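PDB 6ZHK: adenosylmethionine-8-amino-7-oxononanoate aminotransferase from Methanocaldococcus jannaschii, which probably transfers the amino group of S-adenosylmethionine to 8-amino-7-oxononanoate in biotin synthesis, as a homodimeric class-III aminotransferase dependent on pyridoxal 5'-phosphate. Local coordinates for residues 43-48 against 442-447; 65-70 against 354-359; 72-77 against 305-310. All coordinates share one frame; numbering follows the deposited sequence. Where two conformers were deposited one is given.

Contact 1: residues 43-48 against 442-447; sequences EGNYLI and PLSITE
The side-chain nitrogen ND2 of N45 is gripped twice: it donates to S444 O at 3.0 Å and also to the carboxylate of E449, in helix 447-463, which begins at E447. N45 belongs to the two-residue β-hairpin turn (type II', E43 to Y46) that links strands 38-43 and 46-49; G44 before it supplies the positive phi of this turn. Facing it is a type I turn, P442 to I445, in the loop leading into the helix. The other end of the amide is used as well. S444 OG donates to N45 OD1 at 2.6 Å, in the carbonyl plane and on a lone pair, so a single asparagine clasps one serine through both its hydroxyl and its carbonyl. The two bonds differ in quality: ND2 keeps S444 O close to its own amide plane, with an N-H...O angle of 156°, yet it stands well above the plane of that carbonyl. The serine hydroxyl reaches OD1 from the crowded position between its backbone N and carbonyl carbon (chi1 51°). With both ends of the amide engaged, its rotation is fixed. T446, the N-cap residue of the helix, gives its backbone N to the same E449 OE1, which ties the hairpin tip to the helix start. Over one face of the N45 amide, toward its oxygen, lies P442 CG, 3.5 Å from N45 OD1.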
# COMPACT_ATOMS: atom_id res chain seq x y z
N GLU A 43 -20.99 -3.53 -15.68
CA GLU A 43 -21.95 -2.55 -16.11
C GLU A 43 -22.93 -2.27 -14.98
O GLU A 43 -23.54 -3.19 -14.44
CB GLU A 43 -22.75 -3.09 -17.29
CG GLU A 43 -23.62 -2.00 -17.93
CD GLU A 43 -22.91 -0.82 -18.59
OE1 GLU A 43 -21.80 -1.02 -19.18
OE2 GLU A 43 -23.47 0.32 -18.53
N GLY A 44 -23.05 -1.00 -14.58
CA GLY A 44 -23.90 -0.63 -13.45
C GLY A 44 -23.48 -1.44 -12.22
O GLY A 44 -22.28 -1.59 -11.96
N ASN A 45 -24.46 -2.06 -11.55
CA ASN A 45 -24.17 -2.77 -10.32
C ASN A 45 -23.74 -4.22 -10.55
O ASN A 45 -23.77 -5.01 -9.60
CB ASN A 45 -25.33 -2.64 -9.34
CG ASN A 45 -25.60 -1.20 -9.00
OD1 ASN A 45 -24.65 -0.41 -8.80
ND2 ASN A 45 -26.89 -0.82 -8.94
N TYR A 46 -23.29 -4.57 -11.77
CA TYR A 46 -23.10 -5.96 -12.15
C TYR A 46 -21.70 -6.24 -12.68
O TYR A 46 -21.15 -5.45 -13.44
CB TYR A 46 -24.07 -6.33 -13.28
CG TYR A 46 -25.46 -6.44 -12.74
CD1 TYR A 46 -26.24 -5.29 -12.54
CD2 TYR A 46 -25.94 -7.67 -12.33
CE1 TYR A 46 -27.49 -5.41 -11.93
CE2 TYR A 46 -27.21 -7.80 -11.77
CZ TYR A 46 -27.98 -6.67 -11.58
OH TYR A 46 -29.17 -6.89 -10.95
N LEU A 47 -21.10 -7.31 -12.17
CA LEU A 47 -19.83 -7.86 -12.65
C LEU A 47 -20.19 -8.82 -13.80
O LEU A 47 -21.10 -9.64 -13.67
CB LEU A 47 -19.26 -8.69 -11.49
CG LEU A 47 -18.85 -7.83 -10.29
CD1 LEU A 47 -18.70 -8.67 -9.01
CD2 LEU A 47 -17.56 -7.02 -10.60
N ILE A 48 -19.43 -8.74 -14.90
CA ILE A 48 -19.70 -9.60 -16.04
C ILE A 48 -18.50 -10.52 -16.25
O ILE A 48 -17.39 -10.02 -16.40
CB ILE A 48 -19.95 -8.72 -17.29
CG1 ILE A 48 -21.13 -7.76 -17.00
CG2 ILE A 48 -20.20 -9.59 -18.53
CD1 ILE A 48 -21.54 -6.86 -18.19
N PRO A 442 -23.55 -1.58 -3.37
CA PRO A 442 -23.16 -0.23 -3.77
C PRO A 442 -24.25 0.74 -3.34
O PRO A 442 -25.41 0.33 -3.19
CB PRO A 442 -23.02 -0.26 -5.29
CG PRO A 442 -23.49 -1.67 -5.73
CD PRO A 442 -23.70 -2.52 -4.49
N LEU A 443 -23.88 2.01 -3.16
CA LEU A 443 -24.84 3.06 -2.86
C LEU A 443 -25.82 3.21 -4.03
O LEU A 443 -26.94 3.70 -3.83
CB LEU A 443 -24.08 4.39 -2.71
CG LEU A 443 -22.98 4.42 -1.63
CD1 LEU A 443 -22.45 5.83 -1.49
CD2 LEU A 443 -23.48 3.91 -0.28
N SER A 444 -25.40 2.73 -5.21
CA SER A 444 -26.22 2.83 -6.42
C SER A 444 -27.21 1.68 -6.58
O SER A 444 -27.94 1.66 -7.58
CB SER A 444 -25.34 2.94 -7.65
OG SER A 444 -24.36 1.91 -7.65
N ILE A 445 -27.27 0.72 -5.62
CA ILE A 445 -28.17 -0.42 -5.72
C ILE A 445 -29.60 0.10 -5.85
O ILE A 445 -29.97 1.04 -5.15
CB ILE A 445 -28.05 -1.39 -4.51
CG1 ILE A 445 -28.82 -2.68 -4.82
CG2 ILE A 445 -28.51 -0.71 -3.22
CD1 ILE A 445 -28.51 -3.85 -3.88
N THR A 446 -30.39 -0.48 -6.78
CA THR A 446 -31.74 0.05 -6.97
C THR A 446 -32.71 -0.62 -6.00
O THR A 446 -32.42 -1.68 -5.44
CB THR A 446 -32.24 -0.15 -8.42
OG1 THR A 446 -32.43 -1.55 -8.60
CG2 THR A 446 -31.26 0.43 -9.43
N GLU A 447 -33.90 0.01 -5.85
CA GLU A 447 -34.88 -0.61 -4.98
C GLU A 447 -35.25 -1.99 -5.52
O GLU A 447 -35.41 -2.92 -4.74
CB GLU A 447 -36.10 0.31 -4.88
CG GLU A 447 -35.80 1.61 -4.17
CD GLU A 447 -37.00 2.40 -3.66
OE1 GLU A 447 -38.15 1.88 -3.73
OE2 GLU A 447 -36.78 3.50 -3.13

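Contact 2: residues 65-70 against 354-359; sequences NLFGHS and EIFEKE
F67 and F356 meet as an offset edge-to-face pair, the edge of F67 directed at the face of F356, with centroids 5.3 Å apart and planes at 61°. The nearest carbons are F67 CZ and F356 CE2, 3.6 Å apart. Here the loop between helices 60-63 and 72-82 packs against the last turns of helix 343-358, two parts of the chain that are distant in sequence.

One CH-π contact goes with the aromatic pair. The methyl CG2 of I355 lies over a face of the F67 ring, 3.9 Å from its centroid and only 19° off the normal; the opposite face is covered from within the loop by L66 CB. F67 is thus clamped between two aliphatic groups, its CG held beside the backbone N and anti to the carbonyl carbon (chi1 -64°), which sends the ring out toward the helix. The plain apolar contact is L66 CD1, which comes in at the edge of the F356 ring, 3.6 Å from F356 CE2. V361 and T352 add further cover around F67. With an alanine in place of F67, the ring between I355 CG2 and L66 CB is gone, which is likely to open a gap there and leave the face of F356 without its aromatic partner.

Within the loop, N65 closes on G68: N65 OD1 accepts from G68 N at 2.8 Å on a lone pair, an Asx motif, while ND2 returns a bond to G68 O, standing above that carbonyl's plane. These two bonds brace the turn that carries L66 and F67.

Between loop and helix, then, the cohesion comes from dispersion and quadrupolar ring contacts, while N65 and partners elsewhere in the chain, such as Y307 OH on G68 O, meet the loop's polar atoms.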
# COMPACT_ATOMS: atom_id res chain seq x y z
N ASN A 65 -16.82 -0.48 -3.92
CA ASN A 65 -17.50 0.08 -5.10
C ASN A 65 -18.70 0.91 -4.63
O ASN A 65 -19.52 0.40 -3.91
CB ASN A 65 -17.85 -1.05 -6.06
CG ASN A 65 -18.55 -0.52 -7.30
OD1 ASN A 65 -19.70 -0.06 -7.24
ND2 ASN A 65 -17.78 -0.38 -8.37
N LEU A 66 -18.82 2.17 -5.03
CA LEU A 66 -19.92 2.97 -4.50
C LEU A 66 -21.02 3.09 -5.54
O LEU A 66 -22.18 3.17 -5.18
CB LEU A 66 -19.41 4.39 -4.25
CG LEU A 66 -18.41 4.57 -3.09
CD1 LEU A 66 -18.16 6.04 -2.88
CD2 LEU A 66 -18.90 3.90 -1.80
N PHE A 67 -20.66 3.27 -6.78
CA PHE A 67 -21.62 3.76 -7.77
C PHE A 67 -21.74 2.85 -8.99
O PHE A 67 -22.28 3.29 -10.02
CB PHE A 67 -21.22 5.17 -8.22
CG PHE A 67 -21.27 6.15 -7.09
CD1 PHE A 67 -22.42 6.29 -6.31
CD2 PHE A 67 -20.15 6.95 -6.82
CE1 PHE A 67 -22.46 7.18 -5.25
CE2 PHE A 67 -20.20 7.86 -5.77
CZ PHE A 67 -21.35 7.99 -5.01
N GLY A 68 -21.27 1.62 -8.87
CA GLY A 68 -21.36 0.70 -10.00
C GLY A 68 -20.03 0.66 -10.75
O GLY A 68 -19.10 1.39 -10.37
N HIS A 69 -19.96 -0.16 -11.79
CA HIS A 69 -18.74 -0.45 -12.51
C HIS A 69 -18.64 0.30 -13.84
O HIS A 69 -17.67 0.06 -14.59
CB HIS A 69 -18.60 -1.96 -12.74
CG HIS A 69 -18.41 -2.70 -11.46
ND1 HIS A 69 -17.15 -2.76 -10.82
CD2 HIS A 69 -19.29 -3.36 -10.67
CE1 HIS A 69 -17.28 -3.52 -9.75
NE2 HIS A 69 -18.59 -3.86 -9.61
N SER A 70 -19.57 1.22 -14.11
CA SER A 70 -19.48 1.96 -15.38
C SER A 70 -19.91 3.41 -15.15
O SER A 70 -20.66 4.01 -15.92
CB SER A 70 -20.31 1.26 -16.45
OG SER A 70 -21.67 1.20 -16.00
N GLU A 354 -17.41 14.72 -6.23
CA GLU A 354 -18.30 15.54 -7.06
C GLU A 354 -19.67 14.89 -7.24
O GLU A 354 -20.69 15.59 -7.16
CB GLU A 354 -17.65 15.87 -8.40
CG GLU A 354 -16.88 17.17 -8.42
CD GLU A 354 -15.78 17.27 -9.47
OE1 GLU A 354 -15.81 16.48 -10.46
OE2 GLU A 354 -14.86 18.11 -9.29
N ILE A 355 -19.70 13.56 -7.45
CA ILE A 355 -20.95 12.82 -7.51
C ILE A 355 -21.71 13.00 -6.18
O ILE A 355 -22.91 13.33 -6.21
CB ILE A 355 -20.76 11.34 -7.89
CG1 ILE A 355 -20.29 11.20 -9.33
CG2 ILE A 355 -22.06 10.56 -7.63
CD1 ILE A 355 -19.66 9.87 -9.63
N PHE A 356 -21.00 12.90 -5.03
CA PHE A 356 -21.67 13.03 -3.75
C PHE A 356 -22.48 14.31 -3.64
O PHE A 356 -23.63 14.27 -3.18
CB PHE A 356 -20.74 12.90 -2.52
CG PHE A 356 -20.56 11.45 -2.09
CD1 PHE A 356 -21.45 10.87 -1.21
CD2 PHE A 356 -19.57 10.65 -2.64
CE1 PHE A 356 -21.31 9.56 -0.81
CE2 PHE A 356 -19.44 9.33 -2.25
CZ PHE A 356 -20.32 8.77 -1.35
N GLU A 357 -21.83 15.40 -4.04
CA GLU A 357 -22.34 16.74 -3.90
C GLU A 357 -23.44 17.01 -4.93
O GLU A 357 -24.52 17.47 -4.57
CB GLU A 357 -21.17 17.70 -4.07
CG GLU A 357 -21.55 19.11 -3.68
CD GLU A 357 -20.31 19.95 -3.48
OE1 GLU A 357 -19.71 20.33 -4.51
OE2 GLU A 357 -19.94 20.20 -2.31
N LYS A 358 -23.15 16.70 -6.20
CA LYS A 358 -24.06 17.02 -7.30
C LYS A 358 -25.31 16.13 -7.30
O LYS A 358 -26.34 16.56 -7.82
CB LYS A 358 -23.32 17.00 -8.64
N GLU A 359 -25.26 14.89 -6.76
CA GLU A 359 -26.44 14.02 -6.84
C GLU A 359 -27.10 13.83 -5.47
O GLU A 359 -27.99 12.97 -5.29
CB GLU A 359 -26.14 12.68 -7.53
CG GLU A 359 -25.45 12.78 -8.91
CD GLU A 359 -25.89 13.84 -9.95
OE1 GLU A 359 -27.05 14.28 -9.92
OE2 GLU A 359 -25.08 14.21 -10.82

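Contact 3: residues 72-77 against 305-310; sequences KEIIEA and GGYLPL
Over one face of the Y307 ring, toward its rim, lies the CD1 methyl of I74, 4.2 Å above the plane. The other contacts on the ring come in obliquely along its CD2-CE2 side: I74 CG2 is 3.4 Å from Y307 CD2, and I75 CG1 is 3.8 Å from Y307 CE2. Two neighbouring isoleucines of helix 72-82 thus share one side of a single tyrosine. The side chain of I74 crosses that of Y307 at about a right angle, whereas I75 meets it at a slant. A chi2 of only 4° brings CA of Y307 almost into the plane of its own ring, with CD2 on the side away from CA, and it is this CD2-CE2 side that faces the helix.

The polar tip of the tyrosine works beyond the isoleucines. Its OH is hydrogen-bonded to G68 O and to R71 N, in the loop and just before helix 72-82, so the ring is held at its far end as well as along its flank.

G305 sits where I74 CD1 comes near, 4.3 Å from G305 CA. A CB at this position would point toward the helix and run into that methyl, and its left-handed backbone angles also suit a glycine. The second subunit closes in on this region too: N342 of that subunit donates to Y307 O, and I75 packs on D83 of the second subunit.

This packing, at the dimer interface, joins helix 72-82 to the loop after K301, the lysine expected to carry the cofactor in this class-III aminotransferase of PLP fold type I; G305 lies about 8 Å from the side chain of K301.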
# COMPACT_ATOMS: atom_id res chain seq x y z
N LYS A 72 -19.62 7.08 -15.44
CA LYS A 72 -18.87 7.83 -16.46
C LYS A 72 -17.98 8.92 -15.88
O LYS A 72 -16.87 9.10 -16.38
CB LYS A 72 -19.80 8.45 -17.52
CG LYS A 72 -20.46 7.44 -18.45
N GLU A 73 -18.46 9.64 -14.85
CA GLU A 73 -17.69 10.78 -14.35
C GLU A 73 -16.32 10.31 -13.84
O GLU A 73 -15.32 11.04 -13.97
CB GLU A 73 -18.40 11.43 -13.17
CG GLU A 73 -19.75 12.09 -13.51
CD GLU A 73 -20.94 11.18 -13.30
OE1 GLU A 73 -20.82 9.98 -13.53
OE2 GLU A 73 -21.98 11.68 -12.85
N ILE A 74 -16.30 9.14 -13.19
CA ILE A 74 -15.07 8.68 -12.57
C ILE A 74 -14.15 8.18 -13.69
O ILE A 74 -12.95 8.48 -13.70
CB ILE A 74 -15.34 7.57 -11.52
CG1 ILE A 74 -16.39 8.02 -10.50
CG2 ILE A 74 -14.05 7.21 -10.80
CD1 ILE A 74 -16.73 6.89 -9.50
N ILE A 75 -14.70 7.33 -14.57
CA ILE A 75 -13.92 6.82 -15.70
C ILE A 75 -13.37 7.99 -16.52
O ILE A 75 -12.17 8.06 -16.84
CB ILE A 75 -14.76 5.82 -16.56
CG1 ILE A 75 -14.99 4.48 -15.85
CG2 ILE A 75 -14.16 5.56 -17.95
CD1 ILE A 75 -16.20 3.76 -16.41
N GLU A 76 -14.20 8.98 -16.82
CA GLU A 76 -13.74 10.13 -17.60
C GLU A 76 -12.67 10.96 -16.87
O GLU A 76 -11.76 11.50 -17.50
CB GLU A 76 -14.93 10.95 -18.15
CG GLU A 76 -15.72 10.15 -19.23
CD GLU A 76 -14.91 9.55 -20.40
OE1 GLU A 76 -14.13 10.31 -21.00
OE2 GLU A 76 -15.06 8.30 -20.72
N ALA A 77 -12.78 11.10 -15.55
CA ALA A 77 -11.78 11.80 -14.75
C ALA A 77 -10.42 11.13 -14.86
O ALA A 77 -9.39 11.78 -15.04
CB ALA A 77 -12.20 11.94 -13.33
N GLY A 305 -14.40 5.76 -5.28
CA GLY A 305 -15.62 5.12 -5.78
C GLY A 305 -15.42 3.65 -6.08
O GLY A 305 -16.31 3.00 -6.58
N GLY A 306 -14.23 3.12 -5.77
CA GLY A 306 -14.01 1.70 -5.89
C GLY A 306 -13.10 1.41 -7.08
O GLY A 306 -12.96 0.25 -7.43
N TYR A 307 -12.56 2.45 -7.73
CA TYR A 307 -11.90 2.21 -9.02
C TYR A 307 -10.39 2.16 -8.93
O TYR A 307 -9.74 1.55 -9.82
CB TYR A 307 -12.27 3.23 -10.11
CG TYR A 307 -13.69 3.13 -10.61
CD1 TYR A 307 -14.60 2.22 -10.04
CD2 TYR A 307 -14.15 3.91 -11.68
CE1 TYR A 307 -15.90 2.11 -10.52
CE2 TYR A 307 -15.47 3.82 -12.12
CZ TYR A 307 -16.36 2.92 -11.55
OH TYR A 307 -17.67 2.84 -12.02
N LEU A 308 -9.82 2.76 -7.88
CA LEU A 308 -8.36 2.78 -7.74
C LEU A 308 -7.99 2.76 -6.23
O LEU A 308 -8.77 3.18 -5.35
CB LEU A 308 -7.81 4.06 -8.41
CG LEU A 308 -7.60 4.02 -9.92
CD1 LEU A 308 -7.35 5.45 -10.44
CD2 LEU A 308 -6.38 3.13 -10.28
N PRO A 309 -6.76 2.37 -5.91
CA PRO A 309 -6.28 2.35 -4.53
C PRO A 309 -5.80 3.73 -4.10
O PRO A 309 -4.63 4.08 -4.24
CB PRO A 309 -5.13 1.32 -4.58
CG PRO A 309 -4.57 1.49 -5.91
CD PRO A 309 -5.77 1.73 -6.82
N LEU A 310 -6.69 4.44 -3.42
CA LEU A 310 -6.24 5.61 -2.67
C LEU A 310 -6.64 5.51 -1.20
O LEU A 310 -7.72 5.03 -0.88
CB LEU A 310 -6.83 6.89 -3.29
CG LEU A 310 -6.29 8.19 -2.70
CD1 LEU A 310 -4.78 8.30 -2.95
CD2 LEU A 310 -7.02 9.37 -3.36

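The 65-70 loop of contact 2 lies between contacts 1 and 3 and touches both. The centre of contact 2 is about 11 Å from that of contact 1 and about 9 Å from that of contact 3, while contacts 1 and 3 do not touch, their nearest atoms about 6 Å apart. Toward contact 1, H69 N is probably hydrogen-bonded to G44 O at 2.7 Å. Toward contact 3, L66 N makes a probable hydrogen bond to G305 O at 3.1 Å. The hairpin is therefore linked through the loop to the segment after K301, the predicted cofactor lysine, which carries no cofactor here. The side chain of L66 is about 7 Å from that of K301. Contact 1 lies away from the annotated sites.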